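Side-chain contacts in starch synthase I (PDB 4HLN), which belongs to the starch synthase family of plant glycosyltransferases, with two Rossmann-like halves as in GT-B enzymes: residues F200-R205 / D209-D214; M162-R167 / Y244-A249; L181-H186 / L251-G256. One frame throughout, in Å; residues are numbered along the deposited sequence.

The three contacts occupy one edge of the nine-stranded sheet in the N-terminal half. Contact 1 is a hairpin with its centre about 8 Å from that of contact 2 and about 9 Å from that of contact 3. Towards contact 2 its strand 209-214 joins strand 160-166, with probable hydrogen bonds from Val213 N to Met165 O (2.7 Å) and from Val163 N to Asp209 O (2.8 Å). Towards contact 3, His202 N lies 2.7 Å from Leu181 O. Contacts 2 and 3, centres about 11 Å apart, share helix 235-252. The glycan pocket, which includes Phe556 and Trp569, is built by none of these segments.

Contact 1. Residues F200-R205 / D209-D214; sequences FFHEYR and DWVFVD
The beta hairpin of strands 195-205 and 208-214 pairs Phe201 with Phe212 and Glu203 with Trp210 through two reciprocal sets of backbone hydrogen bonds. All four are near-linear: Phe201 N reaches Phe212 O at 2.9 Å, and Glu203 N reaches Trp210 O at 2.8 Å. Phe200, His202 and Tyr204 face the same side as Val213, Val211 and Asp209. Here the polar link is diagonal: His202 NE2 donates to Asp209 OD1 at 2.7 Å, bent to 141° at the hydrogen and entering on the anti side of the carboxylate, slightly out of its plane. With CG anti to the backbone N (chi1 164°), the imidazole leans along the strand towards the turn and meets that oxygen. The other carboxylate oxygen bonds Tyr260 OH, so both ends of this buried group have partners. Farther from the turn, Phe200 turns its edge to Val211, CD1 to CG1 3.8 Å.

Strand 208-214 lies parallel to strand 160-166 and so continues the parallel core of the Rossmann-like sheet, while 195-205, on its outer side, runs antiparallel to it. On the opposite face Phe201 CB abuts Phe212 CB at 4.0 Å. The Trp210 indole stretches towards the turn, and its NE1 gives a hydrogen bond of 2.9 Å to Arg205 O. That acceptor lies near the ring plane, while the donor is tilted from the carbonyl plane. Bends at chi2 and chi3 return the Arg205 guanidinium to the indole, NH2 to CZ2 of Trp210 3.5 Å, with the two planes 67° apart. At the far end, Phe201 CE1 rests 3.7 Å from Asp214 CB; the Asp214 carboxylate forms a salt bridge with Arg167, whose guanidinium also makes a cation-pi contact with the Phe201 ring.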
loop_
_atom_site.group_PDB
_atom_site.type_symbol
_atom_site.label_atom_id
_atom_site.label_comp_id
_atom_site.label_asym_id
_atom_site.label_seq_id
_atom_site.Cartn_x
_atom_site.Cartn_y
_atom_site.Cartn_z
ATOM N N PHE A 200 -21.364 19.115 -2.960
ATOM C CA PHE A 200 -19.953 19.000 -3.270
ATOM C C PHE A 200 -19.205 20.239 -2.843
ATOM O O PHE A 200 -19.605 21.365 -3.164
ATOM C CB PHE A 200 -19.743 18.788 -4.770
ATOM C CG PHE A 200 -20.345 17.524 -5.299
ATOM C CD1 PHE A 200 -19.560 16.393 -5.493
ATOM C CD2 PHE A 200 -21.692 17.465 -5.622
ATOM C CE1 PHE A 200 -20.106 15.224 -5.995
ATOM C CE2 PHE A 200 -22.252 16.292 -6.124
ATOM C CZ PHE A 200 -21.456 15.172 -6.310
ATOM N N PHE A 201 -18.110 20.013 -2.125
ATOM C CA PHE A 201 -17.181 21.066 -1.756
ATOM C C PHE A 201 -15.895 20.787 -2.496
ATOM O O PHE A 201 -15.647 19.652 -2.888
ATOM C CB PHE A 201 -16.980 21.097 -0.241
ATOM C CG PHE A 201 -18.188 21.583 0.499
ATOM C CD1 PHE A 201 -19.353 20.827 0.518
ATOM C CD2 PHE A 201 -18.177 22.812 1.143
ATOM C CE1 PHE A 201 -20.493 21.279 1.182
ATOM C CE2 PHE A 201 -19.310 23.282 1.808
ATOM C CZ PHE A 201 -20.475 22.512 1.824
ATOM N N HIS A 202 -15.090 21.812 -2.729
ATOM C CA HIS A 202 -13.927 21.615 -3.581
ATOM C C HIS A 202 -12.742 22.474 -3.215
ATOM O O HIS A 202 -12.887 23.621 -2.840
ATOM C CB HIS A 202 -14.276 21.848 -5.061
ATOM C CG HIS A 202 -13.072 22.026 -5.933
ATOM N ND1 HIS A 202 -12.711 23.245 -6.464
ATOM C CD2 HIS A 202 -12.120 21.146 -6.330
ATOM C CE1 HIS A 202 -11.596 23.106 -7.163
ATOM N NE2 HIS A 202 -11.218 21.843 -7.100
ATOM N N GLU A 203 -11.555 21.902 -3.339
ATOM C CA GLU A 203 -10.356 22.697 -3.237
ATOM C C GLU A 203 -9.296 22.264 -4.248
ATOM O O GLU A 203 -9.056 21.068 -4.481
ATOM C CB GLU A 203 -9.799 22.681 -1.815
ATOM C CG GLU A 203 -8.569 23.576 -1.666
ATOM C CD GLU A 203 -7.803 23.381 -0.361
ATOM O OE1 GLU A 203 -8.269 22.611 0.514
ATOM O OE2 GLU A 203 -6.724 24.005 -0.221
ATOM N N TYR A 204 -8.677 23.263 -4.860
ATOM C CA TYR A 204 -7.566 23.024 -5.752
ATOM C C TYR A 204 -6.284 23.256 -4.953
ATOM O O TYR A 204 -6.082 24.327 -4.396
ATOM C CB TYR A 204 -7.676 23.939 -6.984
ATOM C CG TYR A 204 -6.759 23.549 -8.120
ATOM C CD1 TYR A 204 -6.797 22.263 -8.670
ATOM C CD2 TYR A 204 -5.843 24.464 -8.644
ATOM C CE1 TYR A 204 -5.944 21.905 -9.712
ATOM C CE2 TYR A 204 -4.988 24.113 -9.684
ATOM C CZ TYR A 204 -5.043 22.838 -10.213
ATOM O OH TYR A 204 -4.193 22.498 -11.238
ATOM N N ARG A 205 -5.439 22.235 -4.869
ATOM C CA ARG A 205 -4.227 22.286 -4.048
ATOM C C ARG A 205 -3.256 21.234 -4.589
ATOM O O ARG A 205 -3.635 20.083 -4.809
ATOM C CB ARG A 205 -4.563 22.014 -2.571
ATOM C CG ARG A 205 -3.441 22.327 -1.561
ATOM C CD ARG A 205 -3.465 21.401 -0.322
ATOM N NE ARG A 205 -3.100 20.022 -0.685
ATOM C CZ ARG A 205 -3.081 18.971 0.141
ATOM N NH1 ARG A 205 -3.410 19.092 1.427
ATOM N NH2 ARG A 205 -2.724 17.786 -0.334
ATOM N N ASP A 209 -7.574 18.426 -7.808
ATOM C CA ASP A 209 -8.939 18.750 -7.473
ATOM C C ASP A 209 -9.436 17.858 -6.358
ATOM O O ASP A 209 -9.782 16.690 -6.576
ATOM C CB ASP A 209 -9.806 18.567 -8.706
ATOM C CG ASP A 209 -9.670 19.711 -9.658
ATOM O OD1 ASP A 209 -9.814 20.847 -9.163
ATOM O OD2 ASP A 209 -9.383 19.485 -10.859
ATOM N N TRP A 210 -9.451 18.416 -5.156
ATOM C CA TRP A 210 -9.943 17.721 -3.985
ATOM C C TRP A 210 -11.407 18.011 -3.881
ATOM O O TRP A 210 -11.803 19.147 -3.605
ATOM C CB TRP A 210 -9.237 18.260 -2.752
ATOM C CG TRP A 210 -7.783 18.114 -2.879
ATOM C CD1 TRP A 210 -6.893 19.059 -3.293
ATOM C CD2 TRP A 210 -7.033 16.928 -2.632
ATOM N NE1 TRP A 210 -5.624 18.535 -3.309
ATOM C CE2 TRP A 210 -5.683 17.224 -2.913
ATOM C CE3 TRP A 210 -7.375 15.636 -2.203
ATOM C CZ2 TRP A 210 -4.664 16.279 -2.766
ATOM C CZ3 TRP A 210 -6.368 14.695 -2.064
ATOM C CH2 TRP A 210 -5.024 15.022 -2.339
ATOM N N VAL A 211 -12.210 16.985 -4.123
ATOM C CA VAL A 211 -13.657 17.114 -4.106
ATOM C C VAL A 211 -14.237 16.371 -2.911
ATOM O O VAL A 211 -13.959 15.192 -2.703
ATOM C CB VAL A 211 -14.277 16.534 -5.378
ATOM C CG1 VAL A 211 -15.805 16.510 -5.271
ATOM C CG2 VAL A 211 -13.814 17.318 -6.583
ATOM N N PHE A 212 -15.061 17.068 -2.143
ATOM C CA PHE A 212 -15.598 16.528 -0.908
ATOM C C PHE A 212 -17.076 16.354 -1.002
ATOM O O PHE A 212 -17.796 17.273 -1.388
ATOM C CB PHE A 212 -15.282 17.463 0.233
ATOM C CG PHE A 212 -13.845 17.598 0.466
ATOM C CD1 PHE A 212 -13.163 16.626 1.192
ATOM C CD2 PHE A 212 -13.144 18.666 -0.071
ATOM C CE1 PHE A 212 -11.795 16.738 1.407
ATOM C CE2 PHE A 212 -11.775 18.788 0.137
ATOM C CZ PHE A 212 -11.097 17.822 0.871
ATOM N N VAL A 213 -17.524 15.161 -0.644
ATOM C CA VAL A 213 -18.932 14.826 -0.705
ATOM C C VAL A 213 -19.536 15.052 0.671
ATOM O O VAL A 213 -19.078 14.472 1.654
ATOM C CB VAL A 213 -19.116 13.390 -1.176
ATOM C CG1 VAL A 213 -20.593 13.012 -1.211
ATOM C CG2 VAL A 213 -18.502 13.251 -2.554
ATOM N N ASP A 214 -20.544 15.920 0.744
ATOM C CA ASP A 214 -21.128 16.281 2.028
ATOM C C ASP A 214 -22.510 15.681 2.308
ATOM O O ASP A 214 -23.464 15.837 1.525
ATOM C CB ASP A 214 -21.170 17.795 2.220
ATOM C CG ASP A 214 -21.353 18.189 3.685
ATOM O OD1 ASP A 214 -20.494 17.800 4.514
ATOM O OD2 ASP A 214 -22.358 18.867 4.011
#

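Contact 2. Residues M162-R167 / Y244-A249; sequences MVVMPR and YAACEA
Met162 and Val164 of the strand meet Ala249 and Ala246 of the helix in two apolar touches. Met162 SD lies 3.9 Å from Ala249 CB, and Val164 CG1 lies 4.0 Å from Ala246 CB. The spacing accounts for the pairing: strand residues two apart point to the same face, while helix residues three apart come round to nearly the same side. The order is reversed, the later helix residue meeting the earlier strand residue.

The methionine is straight through its first two torsions (177° and 178°), which carries the sulfur outward from the sheet before chi3 bends the terminal methyl aside. Val164 needs no such length, because the chains are nearer there: its CA is 6.3 Å from the CA of Ala246, and the branch anti to the backbone N closes the remaining distance. Methyl side chains on the helix permit this spacing. All four touching residues are buried, and the interface between them is purely apolar.

Around this shell, Met162 also packs on Leu255, Tyr260 and Val211, and Val164 lies between Val128 and Val213, while Ala246 touches Val130. Backbone hydrogen bonds of Met162 and Val164 to Phe129, and of Val163 to Asp209 and Val211, hold the strand between its two neighbours. Helix 235-252 is thus the helical part of a beta-alpha-beta crossover: it leaves strand 208-214, passes over strands 160-166 and 126-130, and leads to the parallel strand 264-269, with helix 276-284 packed against it through Tyr244 and Cys247.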
loop_
_atom_site.group_PDB
_atom_site.type_symbol
_atom_site.label_atom_id
_atom_site.label_comp_id
_atom_site.label_asym_id
_atom_site.label_seq_id
_atom_site.Cartn_x
_atom_site.Cartn_y
_atom_site.Cartn_z
ATOM N N MET A 162 -8.488 14.246 -10.077
ATOM C CA MET A 162 -9.507 14.530 -9.077
ATOM C C MET A 162 -9.437 13.504 -7.951
ATOM O O MET A 162 -9.175 12.332 -8.197
ATOM C CB MET A 162 -10.896 14.532 -9.722
ATOM C CG MET A 162 -12.049 14.747 -8.731
ATOM S SD MET A 162 -13.716 14.808 -9.462
ATOM C CE MET A 162 -13.509 16.112 -10.662
ATOM N N VAL A 163 -9.643 13.941 -6.713
ATOM C CA VAL A 163 -9.856 12.980 -5.634
ATOM C C VAL A 163 -11.151 13.269 -4.925
ATOM O O VAL A 163 -11.345 14.371 -4.408
ATOM C CB VAL A 163 -8.776 13.021 -4.572
ATOM C CG1 VAL A 163 -9.080 11.951 -3.520
ATOM C CG2 VAL A 163 -7.416 12.822 -5.187
ATOM N N VAL A 164 -12.019 12.262 -4.886
ATOM C CA VAL A 164 -13.341 12.378 -4.268
ATOM C C VAL A 164 -13.375 11.614 -2.947
ATOM O O VAL A 164 -12.998 10.448 -2.894
ATOM C CB VAL A 164 -14.427 11.822 -5.198
ATOM C CG1 VAL A 164 -15.822 12.020 -4.602
ATOM C CG2 VAL A 164 -14.326 12.476 -6.535
ATOM N N MET A 165 -13.835 12.293 -1.900
ATOM C CA MET A 165 -13.790 11.819 -0.516
ATOM C C MET A 165 -14.990 12.333 0.229
ATOM O O MET A 165 -15.609 13.311 -0.171
ATOM C CB MET A 165 -12.622 12.442 0.228
ATOM C CG MET A 165 -11.297 11.830 0.014
ATOM S SD MET A 165 -10.154 13.172 0.341
ATOM C CE MET A 165 -10.808 14.347 -0.851
ATOM N N PRO A 166 -15.291 11.707 1.361
ATOM C CA PRO A 166 -16.327 12.286 2.211
ATOM C C PRO A 166 -15.789 13.515 2.911
ATOM O O PRO A 166 -14.600 13.611 3.201
ATOM C CB PRO A 166 -16.606 11.176 3.225
ATOM C CG PRO A 166 -16.097 9.905 2.545
ATOM C CD PRO A 166 -14.896 10.357 1.800
ATOM N N ARG A 167 -16.668 14.467 3.164
ATOM C CA ARG A 167 -16.324 15.597 4.008
ATOM C C ARG A 167 -16.667 15.188 5.448
ATOM O O ARG A 167 -17.803 15.322 5.902
ATOM C CB ARG A 167 -17.109 16.825 3.555
ATOM C CG ARG A 167 -16.764 18.124 4.231
ATOM C CD ARG A 167 -17.268 19.256 3.356
ATOM N NE ARG A 167 -17.267 20.560 4.005
ATOM C CZ ARG A 167 -18.317 21.083 4.633
ATOM N NH1 ARG A 167 -19.463 20.412 4.707
ATOM N NH2 ARG A 167 -18.223 22.284 5.189
ATOM N N TYR A 244 -22.176 6.789 -5.613
ATOM C CA TYR A 244 -23.050 7.505 -6.536
ATOM C C TYR A 244 -22.515 8.915 -6.849
ATOM O O TYR A 244 -22.488 9.348 -8.005
ATOM C CB TYR A 244 -24.474 7.601 -5.975
ATOM C CG TYR A 244 -25.327 6.384 -6.245
ATOM C CD1 TYR A 244 -25.964 6.221 -7.476
ATOM C CD2 TYR A 244 -25.506 5.395 -5.267
ATOM C CE1 TYR A 244 -26.747 5.119 -7.736
ATOM C CE2 TYR A 244 -26.287 4.276 -5.515
ATOM C CZ TYR A 244 -26.901 4.144 -6.754
ATOM O OH TYR A 244 -27.676 3.050 -7.034
ATOM N N ALA A 245 -22.093 9.614 -5.803
ATOM C CA ALA A 245 -21.587 10.963 -5.924
ATOM C C ALA A 245 -20.382 10.986 -6.848
ATOM O O ALA A 245 -20.254 11.847 -7.705
ATOM C CB ALA A 245 -21.203 11.500 -4.544
ATOM N N ALA A 246 -19.491 10.028 -6.672
ATOM C CA ALA A 246 -18.253 10.048 -7.420
ATOM C C ALA A 246 -18.501 9.833 -8.918
ATOM O O ALA A 246 -17.717 10.281 -9.763
ATOM C CB ALA A 246 -17.267 9.016 -6.856
ATOM N N CYS A 247 -19.600 9.162 -9.246
ATOM C CA CYS A 247 -19.980 8.958 -10.642
ATOM C C CYS A 247 -20.523 10.240 -11.273
ATOM O O CYS A 247 -20.358 10.480 -12.461
ATOM C CB CYS A 247 -20.989 7.820 -10.758
ATOM S SG CYS A 247 -20.240 6.205 -10.461
ATOM N N GLU A 248 -21.141 11.080 -10.458
ATOM C CA GLU A 248 -21.654 12.355 -10.938
ATOM C C GLU A 248 -20.612 13.463 -11.084
ATOM O O GLU A 248 -20.714 14.305 -11.976
ATOM C CB GLU A 248 -22.790 12.825 -10.034
ATOM C CG GLU A 248 -24.045 12.017 -10.261
ATOM C CD GLU A 248 -24.537 12.148 -11.701
ATOM O OE1 GLU A 248 -24.804 13.301 -12.121
ATOM O OE2 GLU A 248 -24.643 11.116 -12.409
ATOM N N ALA A 249 -19.613 13.465 -10.214
ATOM C CA ALA A 249 -18.693 14.592 -10.152
ATOM C C ALA A 249 -18.083 14.961 -11.514
ATOM O O ALA A 249 -18.080 16.136 -11.905
ATOM C CB ALA A 249 -17.610 14.345 -9.104
#

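Contact 3. Residues L181-H186 / L251-G256; sequences LYTGKH and LILELG
Thr183 OG1 is held by two backbone groups, accepting from Lys185 N at 3.1 Å (148° at the hydrogen) and bonding Phe200 O of the adjacent strand, while it also lies against Leu253 CD2 at 3.9 Å. The first of these bonds, from the amide two residues on, defines an ST turn. It spans the corner at Gly184, where the edge strand 181-190 of the large mixed sheet changes direction. Gly184 has a phi of 82°, the positive value with which the chain makes that corner. With chi1 at 62° the Thr183 hydroxyl stands between the backbone N and the carbonyl carbon, turned back over its own chain to where the Lys185 amide meets it.

Facing this corner is the end of helix 235-252. Leu253 is the first residue to leave helical geometry, and an inverse gamma turn centred on Glu254 follows. The contact therefore joins the sheet's outer strand to the segment leaving the helix, and its body is apolar. The Leu253 side chain crosses that of Thr183 at about a right angle and runs past that of Lys185 in the opposite direction. One methyl serves both: CD2 of Leu253 is also 3.7 Å from CB of Lys185. On its other side Leu253 touches Val211 of the hairpin, which continues the packing into the sheet.

Lys185 is exposed, and its aliphatic part does the work here. Beyond the bend at chi2 the chain is extended and passes by Ile252. Its ammonium is 6.6 Å from the Glu254 carboxylate, NZ to OE1, too long for a salt bridge, though a mild attraction is possible. Next to the ammonium, Lys185 CE lies 4.0 Å from the carbonyl oxygen, O, of Ile252.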
loop_
_atom_site.group_PDB
_atom_site.type_symbol
_atom_site.label_atom_id
_atom_site.label_comp_id
_atom_site.label_asym_id
_atom_site.label_seq_id
_atom_site.Cartn_x
_atom_site.Cartn_y
_atom_site.Cartn_z
ATOM N N LEU A 181 -14.305 24.983 -0.488
ATOM C CA LEU A 181 -15.529 25.759 -0.674
ATOM C C LEU A 181 -16.677 25.011 -1.359
ATOM O O LEU A 181 -16.452 24.116 -2.180
ATOM C CB LEU A 181 -15.223 27.028 -1.442
ATOM C CG LEU A 181 -14.053 27.813 -0.862
ATOM C CD1 LEU A 181 -13.900 29.108 -1.625
ATOM C CD2 LEU A 181 -14.230 28.070 0.644
ATOM N N TYR A 182 -17.906 25.397 -1.006
ATOM C CA TYR A 182 -19.105 24.816 -1.585
ATOM C C TYR A 182 -19.170 25.161 -3.068
ATOM O O TYR A 182 -18.952 26.299 -3.438
ATOM C CB TYR A 182 -20.342 25.337 -0.865
ATOM C CG TYR A 182 -21.654 24.926 -1.495
ATOM C CD1 TYR A 182 -21.960 23.582 -1.701
ATOM C CD2 TYR A 182 -22.597 25.879 -1.863
ATOM C CE1 TYR A 182 -23.159 23.197 -2.269
ATOM C CE2 TYR A 182 -23.802 25.504 -2.420
ATOM C CZ TYR A 182 -24.076 24.164 -2.630
ATOM O OH TYR A 182 -25.277 23.799 -3.196
ATOM N N THR A 183 -19.469 24.172 -3.907
ATOM C CA THR A 183 -19.425 24.341 -5.352
ATOM C C THR A 183 -20.750 24.837 -5.902
ATOM O O THR A 183 -20.842 25.174 -7.069
ATOM C CB THR A 183 -19.140 23.003 -6.069
ATOM O OG1 THR A 183 -20.202 22.072 -5.795
ATOM C CG2 THR A 183 -17.802 22.423 -5.628
ATOM N N GLY A 184 -21.789 24.859 -5.079
ATOM C CA GLY A 184 -23.101 25.173 -5.602
ATOM C C GLY A 184 -23.799 23.976 -6.237
ATOM O O GLY A 184 -24.907 24.102 -6.741
ATOM N N LYS A 185 -23.170 22.805 -6.203
ATOM C CA LYS A 185 -23.756 21.631 -6.838
ATOM C C LYS A 185 -24.217 20.583 -5.840
ATOM O O LYS A 185 -23.514 20.259 -4.878
ATOM C CB LYS A 185 -22.755 21.027 -7.802
ATOM C CG LYS A 185 -22.454 21.930 -8.967
ATOM C CD LYS A 185 -23.605 21.942 -9.954
ATOM C CE LYS A 185 -23.392 23.008 -11.015
ATOM N NZ LYS A 185 -24.311 22.805 -12.168
ATOM N N HIS A 186 -25.413 20.059 -6.063
ATOM C CA HIS A 186 -25.919 18.969 -5.246
ATOM C C HIS A 186 -26.481 17.871 -6.151
ATOM O O HIS A 186 -26.841 18.133 -7.296
ATOM C CB HIS A 186 -27.030 19.479 -4.348
ATOM C CG HIS A 186 -28.340 19.654 -5.053
ATOM N ND1 HIS A 186 -28.706 20.836 -5.665
ATOM C CD2 HIS A 186 -29.369 18.794 -5.247
ATOM C CE1 HIS A 186 -29.907 20.696 -6.200
ATOM N NE2 HIS A 186 -30.331 19.467 -5.963
ATOM N N LEU A 251 -19.181 14.523 -14.370
ATOM C CA LEU A 251 -20.198 14.959 -15.307
ATOM C C LEU A 251 -20.774 16.336 -14.982
ATOM O O LEU A 251 -21.328 16.980 -15.864
ATOM C CB LEU A 251 -21.338 13.960 -15.346
ATOM C CG LEU A 251 -20.982 12.509 -15.659
ATOM C CD1 LEU A 251 -22.177 11.566 -15.418
ATOM C CD2 LEU A 251 -20.479 12.378 -17.067
ATOM N N ILE A 252 -20.658 16.799 -13.739
ATOM C CA ILE A 252 -21.353 18.033 -13.376
ATOM C C ILE A 252 -20.553 19.155 -12.747
ATOM O O ILE A 252 -21.040 20.287 -12.681
ATOM C CB ILE A 252 -22.563 17.785 -12.463
ATOM C CG1 ILE A 252 -22.113 17.270 -11.093
ATOM C CG2 ILE A 252 -23.587 16.871 -13.147
ATOM C CD1 ILE A 252 -23.219 17.307 -10.085
ATOM N N LEU A 253 -19.349 18.865 -12.267
ATOM C CA LEU A 253 -18.549 19.922 -11.658
ATOM C C LEU A 253 -17.712 20.683 -12.694
ATOM O O LEU A 253 -16.803 20.119 -13.309
ATOM C CB LEU A 253 -17.674 19.363 -10.536
ATOM C CG LEU A 253 -18.466 18.806 -9.345
ATOM C CD1 LEU A 253 -17.551 18.397 -8.222
ATOM C CD2 LEU A 253 -19.468 19.821 -8.836
ATOM N N GLU A 254 -18.018 21.963 -12.894
ATOM C CA GLU A 254 -17.209 22.770 -13.815
ATOM C C GLU A 254 -15.968 23.373 -13.157
ATOM O O GLU A 254 -15.879 24.582 -12.962
ATOM C CB GLU A 254 -18.038 23.856 -14.500
ATOM C CG GLU A 254 -19.248 23.326 -15.234
ATOM C CD GLU A 254 -19.675 24.204 -16.390
ATOM O OE1 GLU A 254 -20.309 23.670 -17.331
ATOM O OE2 GLU A 254 -19.376 25.420 -16.366
ATOM N N LEU A 255 -15.009 22.513 -12.838
ATOM C CA LEU A 255 -13.754 22.920 -12.227
ATOM C C LEU A 255 -12.855 23.650 -13.215
ATOM O O LEU A 255 -12.556 23.139 -14.306
ATOM C CB LEU A 255 -13.049 21.688 -11.683
ATOM C CG LEU A 255 -14.029 20.939 -10.767
ATOM C CD1 LEU A 255 -13.517 19.553 -10.384
ATOM C CD2 LEU A 255 -14.373 21.778 -9.528
ATOM N N GLY A 256 -12.424 24.851 -12.829
ATOM C CA GLY A 256 -11.641 25.701 -13.714
ATOM C C GLY A 256 -12.385 26.003 -15.016
ATOM O O GLY A 256 -11.754 26.194 -16.064
#